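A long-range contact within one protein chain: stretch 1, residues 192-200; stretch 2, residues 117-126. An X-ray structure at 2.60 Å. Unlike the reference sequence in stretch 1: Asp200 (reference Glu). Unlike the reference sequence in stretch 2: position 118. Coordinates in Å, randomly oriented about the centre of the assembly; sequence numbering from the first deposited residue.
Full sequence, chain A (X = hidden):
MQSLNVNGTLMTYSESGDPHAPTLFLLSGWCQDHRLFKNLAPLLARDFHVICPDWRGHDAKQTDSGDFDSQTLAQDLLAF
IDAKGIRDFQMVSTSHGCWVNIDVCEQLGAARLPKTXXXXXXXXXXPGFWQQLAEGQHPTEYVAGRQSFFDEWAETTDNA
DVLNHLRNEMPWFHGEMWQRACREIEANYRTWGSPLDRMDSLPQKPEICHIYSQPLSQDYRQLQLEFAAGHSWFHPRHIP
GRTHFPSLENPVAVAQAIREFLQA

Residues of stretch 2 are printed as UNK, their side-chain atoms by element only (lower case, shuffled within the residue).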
# COMPACT_ATOMS: atom_id res chain seq x y z
N TRP A 192 5.48 -3.65 16.11
CA TRP A 192 4.10 -4.09 16.26
C TRP A 192 4.00 -5.59 16.28
O TRP A 192 2.99 -6.16 16.75
CB TRP A 192 3.27 -3.56 15.12
CG TRP A 192 3.24 -2.06 15.08
CD1 TRP A 192 3.92 -1.25 14.23
CD2 TRP A 192 2.50 -1.20 15.95
NE1 TRP A 192 3.67 0.08 14.52
CE2 TRP A 192 2.79 0.13 15.57
CE3 TRP A 192 1.61 -1.42 17.02
CZ2 TRP A 192 2.23 1.23 16.20
CZ3 TRP A 192 1.04 -0.32 17.65
CH2 TRP A 192 1.36 0.99 17.24
N GLY A 193 5.06 -6.22 15.77
CA GLY A 193 5.10 -7.68 15.66
C GLY A 193 4.59 -8.03 14.28
O GLY A 193 5.31 -8.66 13.52
N SER A 194 3.38 -7.60 13.94
CA SER A 194 2.81 -7.94 12.66
C SER A 194 1.71 -6.97 12.38
O SER A 194 1.13 -6.40 13.30
CB SER A 194 2.16 -9.32 12.77
OG SER A 194 1.10 -9.24 13.71
N PRO A 195 1.36 -6.82 11.10
CA PRO A 195 0.10 -6.19 10.76
C PRO A 195 -1.06 -6.64 11.63
O PRO A 195 -1.82 -5.81 12.09
CB PRO A 195 -0.12 -6.63 9.35
CG PRO A 195 1.20 -6.73 8.81
CD PRO A 195 2.11 -7.19 9.90
N LEU A 196 -1.23 -7.93 11.88
CA LEU A 196 -2.36 -8.35 12.73
C LEU A 196 -2.37 -7.75 14.15
O LEU A 196 -3.44 -7.38 14.65
CB LEU A 196 -2.43 -9.87 12.83
CG LEU A 196 -2.90 -10.51 11.53
CD1 LEU A 196 -2.29 -11.92 11.50
CD2 LEU A 196 -4.45 -10.47 11.39
N ASP A 197 -1.19 -7.67 14.78
CA ASP A 197 -1.07 -7.05 16.10
C ASP A 197 -1.28 -5.57 16.00
O ASP A 197 -1.96 -4.98 16.82
CB ASP A 197 0.31 -7.31 16.69
CG ASP A 197 0.53 -8.76 17.05
OD1 ASP A 197 -0.28 -9.61 16.66
OD2 ASP A 197 1.51 -9.07 17.76
N ARG A 198 -0.65 -4.95 15.01
CA ARG A 198 -0.92 -3.54 14.77
C ARG A 198 -2.43 -3.24 14.87
O ARG A 198 -2.85 -2.43 15.70
CB ARG A 198 -0.35 -3.13 13.41
CG ARG A 198 -0.66 -1.75 12.96
CD ARG A 198 -0.37 -0.79 14.04
NE ARG A 198 -0.31 0.59 13.59
CZ ARG A 198 -0.90 1.59 14.24
NH1 ARG A 198 -0.80 2.84 13.80
NH2 ARG A 198 -1.60 1.32 15.34
N MSE A 199 -3.21 -3.94 14.05
CA MSE A 199 -4.64 -3.70 13.86
C MSE A 199 -5.40 -4.02 15.13
O MSE A 199 -6.26 -3.25 15.58
CB MSE A 199 -5.18 -4.52 12.67
CG MSE A 199 -4.71 -4.01 11.29
SE MSE A 199 -5.34 -4.97 9.63
CE MSE A 199 -4.35 -6.70 9.79
N ASP A 200 -5.05 -5.15 15.73
CA ASP A 200 -5.68 -5.58 16.95
C ASP A 200 -5.48 -4.55 18.11
O ASP A 200 -6.18 -4.58 19.12
CB ASP A 200 -5.12 -6.97 17.29
CG ASP A 200 -6.16 -7.88 18.01
OD1 ASP A 200 -7.26 -7.38 18.40
OD2 ASP A 200 -5.86 -9.11 18.18
N UNK A 117 -9.13 -0.10 3.23
CA UNK A 117 -8.78 -1.32 2.52
C UNK A 117 -7.30 -1.37 2.39
O UNK A 117 -6.64 -0.37 2.18
c UNK A 117 -10.85 -1.29 1.14
c UNK A 117 -8.74 -2.50 0.29
c UNK A 117 -11.48 -1.35 -0.13
c UNK A 117 -9.32 -1.32 1.11
N UNK A 118 -6.80 -2.56 2.49
CA UNK A 118 -5.39 -2.84 2.34
C UNK A 118 -5.25 -3.97 1.34
O UNK A 118 -6.12 -4.83 1.24
c UNK A 118 -5.38 -4.52 5.76
c UNK A 118 -5.76 -4.24 4.37
c UNK A 118 -4.61 -2.00 4.54
c UNK A 118 -4.81 -3.24 3.67
N UNK A 119 -4.16 -3.98 0.60
CA UNK A 119 -4.00 -4.93 -0.47
C UNK A 119 -2.64 -5.61 -0.32
O UNK A 119 -1.61 -4.95 -0.29
c UNK A 119 -5.70 -2.89 -3.27
c UNK A 119 -3.86 -5.23 -2.95
c UNK A 119 -5.49 -3.61 -1.99
c UNK A 119 -4.11 -4.25 -1.84
N UNK A 120 -2.64 -6.93 -0.19
CA UNK A 120 -1.40 -7.66 -0.26
C UNK A 120 -0.36 -7.17 0.70
O UNK A 120 0.80 -6.94 0.32
o UNK A 120 -1.15 -9.78 -2.86
c UNK A 120 -0.45 -9.18 -2.02
o UNK A 120 0.50 -9.75 -1.39
c UNK A 120 -0.84 -7.74 -1.68
N UNK A 121 -0.79 -7.03 1.95
CA UNK A 121 0.02 -6.75 3.12
C UNK A 121 0.26 -8.07 3.83
O UNK A 121 -0.71 -8.76 4.21
c UNK A 121 -0.14 -5.21 5.07
c UNK A 121 0.09 -3.14 8.01
c UNK A 121 -0.72 -4.55 6.18
c UNK A 121 1.18 -4.93 5.11
c UNK A 121 -1.20 -3.04 8.48
c UNK A 121 0.30 -3.90 6.86
c UNK A 121 -0.86 -5.96 4.04
c UNK A 121 -2.27 -3.69 7.83
c UNK A 121 -2.03 -4.46 6.68
n UNK A 121 1.46 -4.17 6.18
N UNK A 122 1.54 -8.42 4.02
CA UNK A 122 1.92 -9.69 4.63
C UNK A 122 1.61 -9.68 6.12
O UNK A 122 2.31 -9.05 6.93
c UNK A 122 3.40 -9.97 4.34
c UNK A 122 5.56 -11.07 4.79
c UNK A 122 4.06 -11.23 4.91
c UNK A 122 3.58 -12.52 4.25
N UNK A 123 0.54 -10.38 6.47
CA UNK A 123 -0.01 -10.24 7.80
C UNK A 123 0.88 -10.82 8.89
O UNK A 123 0.74 -10.46 10.08
c UNK A 123 -2.37 -10.16 6.94
c UNK A 123 -2.63 -8.71 7.30
c UNK A 123 -3.65 -10.94 6.95
c UNK A 123 -1.39 -10.85 7.86
N UNK A 124 1.85 -11.64 8.50
CA UNK A 124 2.67 -12.27 9.48
C UNK A 124 4.07 -12.49 8.90
O UNK A 124 4.20 -13.10 7.84
c UNK A 124 1.12 -14.65 11.81
n UNK A 124 0.97 -16.00 11.87
c UNK A 124 2.35 -14.13 11.09
o UNK A 124 0.32 -13.84 12.33
c UNK A 124 1.99 -13.57 9.78
N UNK A 125 5.14 -12.01 9.59
CA UNK A 125 6.46 -12.12 8.97
C UNK A 125 6.92 -13.56 9.04
O UNK A 125 6.33 -14.32 9.79
c UNK A 125 6.69 -11.22 11.19
c UNK A 125 5.21 -11.41 10.94
c UNK A 125 7.36 -11.25 9.87
N UNK A 126 7.96 -13.93 8.30
CA UNK A 126 8.52 -15.31 8.40
C UNK A 126 10.02 -15.27 8.08
O UNK A 126 10.49 -14.27 7.56
c UNK A 126 7.74 -15.66 6.04
c UNK A 126 6.73 -15.14 5.31
n UNK A 126 8.87 -15.57 5.26
c UNK A 126 7.77 -16.21 7.42
c UNK A 126 8.55 -15.03 4.09
n UNK A 126 7.26 -14.76 4.10

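Position 117 carries four side-chain carbons, forked at the first, with one arm two carbons long, and they are out of reach of stretch 1. That beta-branching with unequal arms defines isoleucine, so this is Ile117, which takes no part in the contact. Position 118 has the same four carbons and the same fork, but its CA-to-CB bond points toward stretch 1, and the end carbon of its longer arm lies 3.9 Å from Met199 SE. It is Ile118, which differs from the reference sequence, and the atom touching the selenium is CD1. Position 119 repeats the pattern a third time, four carbons forked at the first, out of reach of stretch 1: Ile119. The alternation, with 118 turned toward the helix and its neighbours out of reach, is what an extended strand produces.

Position 120 has two carbons, the second bearing two oxygens, a short carboxylate too far from stretch 1 for contact. It is Asp120, with both oxygens hydrogen-bonded elsewhere in the structure.

At position 121 one carbon leads to fused five- and six-membered rings holding eight carbons and one nitrogen. Pro195 CB lies 3.6 Å from the centroid of the six-membered ring and only 5° off the ring normal, over the face, a CH-pi arrangement. The indole identifies Trp121. Pro195 CG comes within 3.6 Å of Trp121 CE2. Met199 SE is 3.8 Å from Trp121 CZ3; it lies 5.1 Å from the centroid of the six-membered ring, 72° off the normal, an oblique approach.

Position 122 has four carbons forked at the second, which make no close approach to stretch 1; the contact is made by the backbone, the O of 122 lying 3.2 Å from Pro195 CG. The fork makes it Leu122. Position 123 has the same composition and the same fork, but here the side chain is engaged, its CB 3.9 Å from Leu196 CD1, and the O of 123 is 3.2 Å from Ser194 CB. It is Leu123, and its CD2 is 3.6 Å from Met199 CE and 3.9 Å from Pro195 CB.

Position 124 has three carbons, the last carrying one oxygen and one nitrogen. Its CA-to-CB bond points away, yet its end returns, the side-chain oxygen of 124 lying 3.3 Å from Leu196 CD1. This is Gln124, and that oxygen is OE1. Position 125 has three carbons closing a ring onto the backbone nitrogen, and a ring carbon of 125 is 3.7 Å from Gly193 O: Pro125, the carbon being CG. Position 126 has one carbon and a five-membered ring of three carbons and two nitrogens, an imidazole out of reach of stretch 1, so His126.

No hydrogen bond crosses the contact; it rests on apolar side-chain packing, the CH-pi contact of Pro195 with Trp121, and close approaches of backbone carbonyl oxygens to carbon atoms. Ser194 caps the helix of stretch 1, its OG accepting from Asp197 N at 3.0 Å. The first turn presents Pro195 and Leu196, and Met199, one turn on from Pro195, adds its side chain. Pro195 fits against Trp121 and Leu123, and Met199 touches both of these and Ile118. Together the stretches bury 451 Å².

Stretch 2 117-126: IIIDWLLQPH
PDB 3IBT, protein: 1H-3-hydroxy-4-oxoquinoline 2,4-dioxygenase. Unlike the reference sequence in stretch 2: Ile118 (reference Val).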